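PDB 4HZD: CysE, serine acetyltransferase from Brucella abortus, which probably transfers the acetyl group of acetyl-coenzyme A to L-serine, giving O-acetylserine for cysteine biosynthesis. Local coordinates for residues R62-T76 with F138-F150. Sequence-based numbering, arbitrary orientation.
Sequences RLGHPDVSADILRQT and FAYYLQSRSSSIF. With MG (magnesium ion), chain E.
L63 O, at the end of helix 51-63, is gripped by R145 and by a water. R145 NE donates to L63 O at 2.6 Å, nearly straight at 166°, with NE tilted from the carbonyl plane. R145 NH2 adds weak bonds to L63 O and to G64 O. The R145 chain leaves with CG anti to the backbone N (chi1 -168°) and bends at chi2 to bring NE there. I149 CG1 lies over one guanidinium face and H65 CB over the opposite one. The water on L63 O also donates to V68 O and accepts from Y141 OH, its O 2.7 Å from that hydroxyl. A second water joins Y141 OH to D67 OD2, which also forms a salt bridge with R58 of a neighbouring subunit. V68 CG2 sits over the Y141 ring, 3.8 Å from its centroid, a CH-pi contact. Further along, T76 CG2 covers one face of F138, while L73 CD2 lies at the ring edge, 3.6 Å from F138 CE1. L63 CD2 packs 3.5 Å from F150 CE2. The contact ties the turn between helices 51-63 and 70-83 to helix 136-149. R145 thus serves carbonyls where helix 51-63 ends, and the partial negative charge there probably suits the guanidinium.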
ATOM      1  N   ARG A  62      11.482  -4.931  -4.318  1.00 20.42           N
ATOM      2  CA  ARG A  62      11.698  -5.627  -3.047  1.00 20.33           C
ATOM      3  C   ARG A  62      12.016  -4.644  -1.910  1.00 21.30           C
ATOM      4  O   ARG A  62      11.514  -4.789  -0.793  1.00 22.23           O
ATOM      5  CB  ARG A  62      12.790  -6.704  -3.202  1.00 21.43           C
ATOM      6  CG  ARG A  62      12.460  -7.760  -4.274  1.00 17.69           C
ATOM      7  CD  ARG A  62      13.310  -9.017  -4.028  1.00 20.78           C
ATOM      8  NE  ARG A  62      12.683  -9.788  -2.961  1.00 18.84           N
ATOM      9  CZ  ARG A  62      13.122 -10.950  -2.457  1.00 20.43           C
ATOM     10  NH1 ARG A  62      14.266 -11.495  -2.850  1.00 17.87           N
ATOM     11  NH2 ARG A  62      12.400 -11.564  -1.532  1.00 21.54           N
ATOM     12  N   LEU A  63      12.799  -3.618  -2.209  1.00 21.79           N
ATOM     13  CA  LEU A  63      13.227  -2.654  -1.164  1.00 22.22           C
ATOM     14  C   LEU A  63      12.220  -1.529  -0.976  1.00 22.04           C
ATOM     15  O   LEU A  63      12.209  -0.863   0.075  1.00 23.08           O
ATOM     16  CB  LEU A  63      14.607  -2.053  -1.546  1.00 23.31           C
ATOM     17  CG  LEU A  63      15.765  -3.037  -1.746  1.00 26.11           C
ATOM     18  CD1 LEU A  63      16.951  -2.339  -2.386  1.00 26.44           C
ATOM     19  CD2 LEU A  63      16.123  -3.680  -0.409  1.00 25.80           C
ATOM     20  N   GLY A  64      11.405  -1.267  -1.996  1.00 21.85           N
ATOM     21  CA  GLY A  64      10.377  -0.206  -1.881  1.00 20.96           C
ATOM     22  C   GLY A  64       9.546  -0.228  -0.595  1.00 21.64           C
ATOM     23  O   GLY A  64       9.171  -1.301  -0.132  1.00 19.99           O
ATOM     24  N   HIS A  65       9.272   0.956  -0.034  1.00 21.76           N
ATOM     25  CA  HIS A  65       8.513   1.146   1.218  1.00 22.83           C
ATOM     26  C   HIS A  65       7.866   2.525   1.212  1.00 23.78           C
ATOM     27  O   HIS A  65       8.386   3.425   0.572  1.00 23.04           O
ATOM     28  CB  HIS A  65       9.483   1.080   2.385  1.00 25.29           C
ATOM     29  CG  HIS A  65       8.812   0.985   3.721  1.00 25.59           C
ATOM     30  ND1 HIS A  65       8.465   2.067   4.417  1.00 26.34           N
ATOM     31  CD2 HIS A  65       8.402  -0.118   4.467  1.00 28.10           C
ATOM     32  CE1 HIS A  65       7.840   1.699   5.551  1.00 27.34           C
ATOM     33  NE2 HIS A  65       7.820   0.360   5.595  1.00 29.25           N
ATOM     34  N   PRO A  66       6.735   2.725   1.941  1.00 25.53           N
ATOM     35  CA  PRO A  66       6.219   4.097   2.000  1.00 25.26           C
ATOM     36  C   PRO A  66       7.325   5.126   2.351  1.00 26.20           C
ATOM     37  O   PRO A  66       7.273   6.273   1.894  1.00 24.82           O
ATOM     38  CB  PRO A  66       5.099   4.035   3.071  1.00 26.80           C
ATOM     39  CG  PRO A  66       4.959   2.586   3.468  1.00 28.35           C
ATOM     40  CD  PRO A  66       5.815   1.745   2.558  1.00 26.84           C
ATOM     41  N   ASP A  67       8.346   4.713   3.106  1.00 26.13           N
ATOM     42  CA  ASP A  67       9.419   5.634   3.512  1.00 25.49           C
ATOM     43  C   ASP A  67      10.255   6.169   2.355  1.00 24.51           C
ATOM     44  O   ASP A  67      10.623   7.328   2.359  1.00 23.01           O
ATOM     45  CB  ASP A  67      10.368   4.930   4.461  1.00 27.19           C
ATOM     46  CG  ASP A  67       9.840   4.848   5.868  1.00 30.21           C
ATOM     47  OD1 ASP A  67       9.166   5.800   6.359  1.00 30.24           O
ATOM     48  OD2 ASP A  67      10.137   3.815   6.495  1.00 32.97           O
ATOM     49  N   VAL A  68      10.595   5.305   1.404  1.00 21.90           N
ATOM     50  CA  VAL A  68      11.311   5.707   0.183  1.00 22.57           C
ATOM     51  C   VAL A  68      10.812   4.747  -0.913  1.00 24.07           C
ATOM     52  O   VAL A  68      11.024   3.526  -0.814  1.00 22.59           O
ATOM     53  CB  VAL A  68      12.851   5.550   0.243  1.00 22.05           C
ATOM     54  CG1 VAL A  68      13.460   5.928  -1.116  1.00 23.46           C
ATOM     55  CG2 VAL A  68      13.486   6.327   1.383  1.00 23.88           C
ATOM     56  N   SER A  69      10.121   5.284  -1.922  1.00 21.96           N
ATOM     57  CA  SER A  69       9.435   4.435  -2.906  1.00 20.46           C
ATOM     58  C   SER A  69      10.378   3.592  -3.776  1.00 19.97           C
ATOM     59  O   SER A  69      11.506   3.963  -4.010  1.00 21.35           O
ATOM     60  CB  SER A  69       8.551   5.291  -3.834  1.00 19.78           C
ATOM     61  OG  SER A  69       9.405   6.151  -4.576  1.00 19.06           O
ATOM     62  N   ALA A  70       9.875   2.469  -4.277  1.00 18.48           N
ATOM     63  CA  ALA A  70      10.554   1.732  -5.324  1.00 19.10           C
ATOM     64  C   ALA A  70      11.009   2.648  -6.423  1.00 18.99           C
ATOM     65  O   ALA A  70      12.115   2.495  -6.877  1.00 20.62           O
ATOM     66  CB  ALA A  70       9.655   0.642  -5.899  1.00 17.42           C
ATOM     67  N   ASP A  71      10.186   3.621  -6.841  1.00 19.68           N
ATOM     68  CA  ASP A  71      10.579   4.524  -7.919  1.00 20.16           C
ATOM     69  C   ASP A  71      11.842   5.316  -7.666  1.00 20.41           C
ATOM     70  O   ASP A  71      12.700   5.449  -8.552  1.00 20.29           O
ATOM     71  CB  ASP A  71       9.420   5.510  -8.235  1.00 22.18           C
ATOM     72  CG  ASP A  71       8.181   4.772  -8.619  1.00 22.88           C
ATOM     73  OD1 ASP A  71       7.992   4.513  -9.844  1.00 27.03           O
ATOM     74  OD2 ASP A  71       7.453   4.375  -7.682  1.00 22.41           O
ATOM     75  N   ILE A  72      11.941   5.906  -6.486  1.00 19.81           N
ATOM     76  CA  ILE A  72      13.135   6.640  -6.109  1.00 20.49           C
ATOM     77  C   ILE A  72      14.337   5.720  -6.114  1.00 19.96           C
ATOM     78  O   ILE A  72      15.413   6.080  -6.643  1.00 19.91           O
ATOM     79  CB  ILE A  72      12.979   7.316  -4.719  1.00 22.29           C
ATOM     80  CG1 ILE A  72      11.955   8.481  -4.850  1.00 27.65           C
ATOM     81  CG2 ILE A  72      14.339   7.798  -4.209  1.00 21.47           C
ATOM     82  CD1 ILE A  72      11.249   8.850  -3.542  1.00 26.61           C
ATOM     83  N   LEU A  73      14.149   4.513  -5.583  1.00 20.33           N
ATOM     84  CA  LEU A  73      15.242   3.514  -5.597  1.00 20.76           C
ATOM     85  C   LEU A  73      15.631   3.142  -7.037  1.00 19.88           C
ATOM     86  O   LEU A  73      16.808   3.073  -7.351  1.00 20.06           O
ATOM     87  CB  LEU A  73      14.879   2.269  -4.785  1.00 19.47           C
ATOM     88  CG  LEU A  73      14.536   2.474  -3.311  1.00 20.51           C
ATOM     89  CD1 LEU A  73      14.233   1.143  -2.617  1.00 18.46           C
ATOM     90  CD2 LEU A  73      15.742   3.130  -2.673  1.00 19.96           C
ATOM     91  N   ARG A  74      14.647   2.888  -7.896  1.00 22.24           N
ATOM     92  CA  ARG A  74      14.921   2.516  -9.292  1.00 24.22           C
ATOM     93  C   ARG A  74      15.623   3.636 -10.086  1.00 24.74           C
ATOM     94  O   ARG A  74      16.554   3.355 -10.865  1.00 25.64           O
ATOM     95  CB  ARG A  74      13.636   2.076  -9.987  1.00 26.85           C
ATOM     96  CG  ARG A  74      13.773   1.625 -11.437  1.00 28.74           C
ATOM     97  CD  ARG A  74      12.406   1.404 -12.107  1.00 27.47           C
ATOM     98  NE  ARG A  74      11.644   2.656 -12.173  1.00 31.57           N
ATOM     99  CZ  ARG A  74      10.592   2.980 -11.414  1.00 32.64           C
ATOM    100  NH1 ARG A  74      10.091   2.122 -10.522  1.00 29.90           N
ATOM    101  NH2 ARG A  74      10.012   4.174 -11.579  1.00 32.38           N
ATOM    102  N   GLN A  75      15.172   4.879  -9.900  1.00 23.90           N
ATOM    103  CA  GLN A  75      15.794   6.053 -10.507  1.00 23.39           C
ATOM    104  C   GLN A  75      17.248   6.253 -10.028  1.00 24.85           C
ATOM    105  O   GLN A  75      18.116   6.670 -10.808  1.00 21.49           O
ATOM    106  CB  GLN A  75      14.967   7.329 -10.216  1.00 26.57           C
ATOM    107  CG  GLN A  75      13.546   7.347 -10.798  1.00 25.09           C
ATOM    108  CD  GLN A  75      12.668   8.454 -10.202  1.00 27.67           C
ATOM    109  OE1 GLN A  75      13.023   9.098  -9.209  1.00 27.64           O
ATOM    110  NE2 GLN A  75      11.518   8.702 -10.839  1.00 27.59           N
ATOM    111  N   THR A  76      17.490   5.991  -8.736  1.00 21.69           N
ATOM    112  CA  THR A  76      18.829   6.053  -8.166  1.00 23.45           C
ATOM    113  C   THR A  76      19.741   4.929  -8.730  1.00 23.07           C
ATOM    114  O   THR A  76      20.841   5.215  -9.194  1.00 25.37           O
ATOM    115  CB  THR A  76      18.758   6.092  -6.613  1.00 21.50           C
ATOM    116  OG1 THR A  76      17.816   7.105  -6.259  1.00 19.99           O
ATOM    117  CG2 THR A  76      20.123   6.412  -6.006  1.00 20.12           C
ATOM    118  N   PHE A 138      21.534   8.115   1.991  1.00 23.37           N
ATOM    119  CA  PHE A 138      20.955   7.174   1.049  1.00 21.49           C
ATOM    120  C   PHE A 138      21.621   5.807   1.261  1.00 20.73           C
ATOM    121  O   PHE A 138      20.954   4.773   1.307  1.00 19.47           O
ATOM    122  CB  PHE A 138      21.104   7.649  -0.396  1.00 23.17           C
ATOM    123  CG  PHE A 138      19.939   7.236  -1.287  1.00 26.00           C
ATOM    124  CD1 PHE A 138      19.477   5.907  -1.303  1.00 23.59           C
ATOM    125  CD2 PHE A 138      19.318   8.165  -2.115  1.00 27.20           C
ATOM    126  CE1 PHE A 138      18.415   5.525  -2.105  1.00 24.89           C
ATOM    127  CE2 PHE A 138      18.244   7.798  -2.902  1.00 24.43           C
ATOM    128  CZ  PHE A 138      17.807   6.468  -2.923  1.00 25.98           C
ATOM    129  N   ALA A 139      22.942   5.808   1.380  1.00 20.25           N
ATOM    130  CA  ALA A 139      23.671   4.544   1.525  1.00 21.91           C
ATOM    131  C   ALA A 139      23.237   3.779   2.795  1.00 20.43           C
ATOM    132  O   ALA A 139      22.970   2.573   2.745  1.00 21.50           O
ATOM    133  CB  ALA A 139      25.179   4.797   1.500  1.00 20.56           C
ATOM    134  N   TYR A 140      23.119   4.478   3.922  1.00 20.66           N
ATOM    135  CA  TYR A 140      22.730   3.819   5.173  1.00 21.60           C
ATOM    136  C   TYR A 140      21.290   3.328   5.083  1.00 21.09           C
ATOM    137  O   TYR A 140      20.936   2.268   5.629  1.00 21.44           O
ATOM    138  CB  TYR A 140      22.864   4.748   6.387  1.00 23.99           C
ATOM    139  CG  TYR A 140      24.275   5.157   6.773  1.00 26.61           C
ATOM    140  CD1 TYR A 140      25.374   4.284   6.619  1.00 26.79           C
ATOM    141  CD2 TYR A 140      24.511   6.425   7.319  1.00 26.87           C
ATOM    142  CE1 TYR A 140      26.664   4.699   6.987  1.00 29.07           C
ATOM    143  CE2 TYR A 140      25.781   6.829   7.687  1.00 26.01           C
ATOM    144  CZ  TYR A 140      26.852   5.977   7.525  1.00 28.14           C
ATOM    145  OH  TYR A 140      28.102   6.437   7.909  1.00 26.60           O
ATOM    146  N   TYR A 141      20.454   4.095   4.384  1.00 19.19           N
ATOM    147  CA  TYR A 141      19.083   3.685   4.192  1.00 19.76           C
ATOM    148  C   TYR A 141      19.022   2.359   3.438  1.00 18.86           C
ATOM    149  O   TYR A 141      18.239   1.472   3.780  1.00 19.78           O
ATOM    150  CB  TYR A 141      18.214   4.778   3.490  1.00 19.43           C
ATOM    151  CG  TYR A 141      16.814   4.297   3.353  1.00 21.20           C
ATOM    152  CD1 TYR A 141      15.922   4.381   4.425  1.00 19.81           C
ATOM    153  CD2 TYR A 141      16.383   3.647   2.186  1.00 21.26           C
ATOM    154  CE1 TYR A 141      14.635   3.892   4.322  1.00 22.51           C
ATOM    155  CE2 TYR A 141      15.083   3.150   2.083  1.00 21.98           C
ATOM    156  CZ  TYR A 141      14.225   3.265   3.158  1.00 22.69           C
ATOM    157  OH  TYR A 141      12.942   2.793   3.100  1.00 25.61           O
ATOM    158  N   LEU A 142      19.770   2.239   2.358  1.00 18.78           N
ATOM    159  CA  LEU A 142      19.798   0.984   1.633  1.00 18.77           C
ATOM    160  C   LEU A 142      20.347  -0.191   2.498  1.00 18.93           C
ATOM    161  O   LEU A 142      19.780  -1.316   2.515  1.00 19.68           O
ATOM    162  CB  LEU A 142      20.676   1.163   0.370  1.00 19.14           C
ATOM    163  CG  LEU A 142      20.037   2.013  -0.744  1.00 19.98           C
ATOM    164  CD1 LEU A 142      21.112   2.362  -1.771  1.00 19.48           C
ATOM    165  CD2 LEU A 142      18.877   1.255  -1.371  1.00 19.80           C
ATOM    166  N   GLN A 143      21.442   0.062   3.210  1.00 19.27           N
ATOM    167  CA  GLN A 143      22.030  -0.929   4.131  1.00 19.44           C
ATOM    168  C   GLN A 143      20.970  -1.402   5.132  1.00 20.60           C
ATOM    169  O   GLN A 143      20.824  -2.598   5.373  1.00 21.52           O
ATOM    170  CB  GLN A 143      23.220  -0.355   4.918  1.00 18.65           C
ATOM    171  CG  GLN A 143      23.741  -1.303   6.004  1.00 17.81           C
ATOM    172  CD  GLN A 143      24.721  -0.634   6.969  1.00 20.51           C
ATOM    173  OE1 GLN A 143      24.863   0.593   6.971  1.00 22.25           O
ATOM    174  NE2 GLN A 143      25.431  -1.440   7.756  1.00 19.13           N
ATOM    175  N   SER A 144      20.218  -0.444   5.652  1.00 20.53           N
ATOM    176  CA  SER A 144      19.169  -0.700   6.641  1.00 21.01           C
ATOM    177  C   SER A 144      18.053  -1.503   6.049  1.00 21.29           C
ATOM    178  O   SER A 144      17.573  -2.500   6.655  1.00 22.03           O
ATOM    179  CB  SER A 144      18.615   0.634   7.202  1.00 20.61           C
ATOM    180  OG  SER A 144      17.524   0.370   8.069  1.00 20.04           O
ATOM    181  N   ARG A 145      17.613  -1.098   4.859  1.00 23.13           N
ATOM    182  CA  ARG A 145      16.546  -1.829   4.202  1.00 23.92           C
ATOM    183  C   ARG A 145      16.995  -3.243   3.770  1.00 23.42           C
ATOM    184  O   ARG A 145      16.248  -4.226   3.901  1.00 19.26           O
ATOM    185  CB  ARG A 145      16.014  -1.004   3.019  1.00 28.29           C
ATOM    186  CG  ARG A 145      14.738  -1.569   2.472  1.00 32.62           C
ATOM    187  CD  ARG A 145      13.497  -1.126   3.255  1.00 33.44           C
ATOM    188  NE  ARG A 145      12.403  -1.691   2.498  1.00 31.57           N
ATOM    189  CZ  ARG A 145      11.422  -2.433   2.974  1.00 34.20           C
ATOM    190  NH1 ARG A 145      11.298  -2.685   4.270  1.00 34.07           N
ATOM    191  NH2 ARG A 145      10.533  -2.890   2.125  1.00 36.67           N
ATOM    192  N   SER A 146      18.240  -3.362   3.302  1.00 21.59           N
ATOM    193  CA  SER A 146      18.772  -4.686   2.931  1.00 20.22           C
ATOM    194  C   SER A 146      18.890  -5.575   4.162  1.00 20.42           C
ATOM    195  O   SER A 146      18.487  -6.757   4.122  1.00 18.22           O
ATOM    196  CB  SER A 146      20.105  -4.587   2.167  1.00 19.60           C
ATOM    197  OG  SER A 146      20.679  -5.874   1.955  1.00 20.18           O
ATOM    198  N   SER A 147      19.368  -5.009   5.277  1.00 19.31           N
ATOM    199  CA  SER A 147      19.433  -5.810   6.508  1.00 19.38           C
ATOM    200  C   SER A 147      18.056  -6.363   6.865  1.00 19.09           C
ATOM    201  O   SER A 147      17.930  -7.519   7.281  1.00 17.26           O
ATOM    202  CB  SER A 147      19.989  -4.997   7.687  1.00 18.98           C
ATOM    203  OG  SER A 147      20.230  -5.875   8.771  1.00 20.48           O
ATOM    204  N   SER A 148      17.012  -5.542   6.697  1.00 19.26           N
ATOM    205  CA  SER A 148      15.655  -5.933   7.154  1.00 21.25           C
ATOM    206  C   SER A 148      14.957  -6.889   6.192  1.00 20.13           C
ATOM    207  O   SER A 148      14.252  -7.806   6.625  1.00 23.58           O
ATOM    208  CB  SER A 148      14.779  -4.692   7.424  1.00 19.14           C
ATOM    209  OG  SER A 148      13.416  -5.069   7.461  1.00 21.26           O
ATOM    210  N   ILE A 149      15.155  -6.698   4.888  1.00 20.78           N
ATOM    211  CA  ILE A 149      14.399  -7.476   3.894  1.00 21.16           C
ATOM    212  C   ILE A 149      15.184  -8.647   3.332  1.00 21.23           C
ATOM    213  O   ILE A 149      14.585  -9.698   3.050  1.00 19.97           O
ATOM    214  CB  ILE A 149      13.889  -6.582   2.724  1.00 24.14           C
ATOM    215  CG1 ILE A 149      12.982  -5.472   3.251  1.00 27.75           C
ATOM    216  CG2 ILE A 149      13.138  -7.396   1.662  1.00 26.18           C
ATOM    217  CD1 ILE A 149      11.928  -5.925   4.270  1.00 32.17           C
ATOM    218  N   PHE A 150      16.513  -8.480   3.162  1.00 20.05           N
ATOM    219  CA  PHE A 150      17.358  -9.584   2.694  1.00 21.30           C
ATOM    220  C   PHE A 150      18.160 -10.258   3.818  1.00 21.67           C
ATOM    221  O   PHE A 150      18.843 -11.259   3.569  1.00 22.59           O
ATOM    222  CB  PHE A 150      18.315  -9.139   1.549  1.00 19.49           C
ATOM    223  CG  PHE A 150      17.627  -8.410   0.420  1.00 20.53           C
ATOM    224  CD1 PHE A 150      16.317  -8.768  -0.001  1.00 19.25           C
ATOM    225  CD2 PHE A 150      18.286  -7.354  -0.257  1.00 20.86           C
ATOM    226  CE1 PHE A 150      15.698  -8.116  -1.057  1.00 18.20           C
ATOM    227  CE2 PHE A 150      17.639  -6.672  -1.295  1.00 19.20           C
ATOM    228  CZ  PHE A 150      16.362  -7.061  -1.700  1.00 19.20           C
TER
HETATM  229 MG    MG E 303       5.959   2.522  -7.608  1.00 48.76          MG
HETATM  230  O   HOH W   1      12.562   1.786   0.600  1.00 20.81           O
HETATM  231  O   HOH W   2      11.678   2.131   5.372  1.00 26.62           O
HETATM  232  O   HOH W   3       7.801   1.143  -8.811  1.00 27.55           O
HETATM  233  O   HOH W   4       4.583   1.146  -8.358  1.00 20.52           O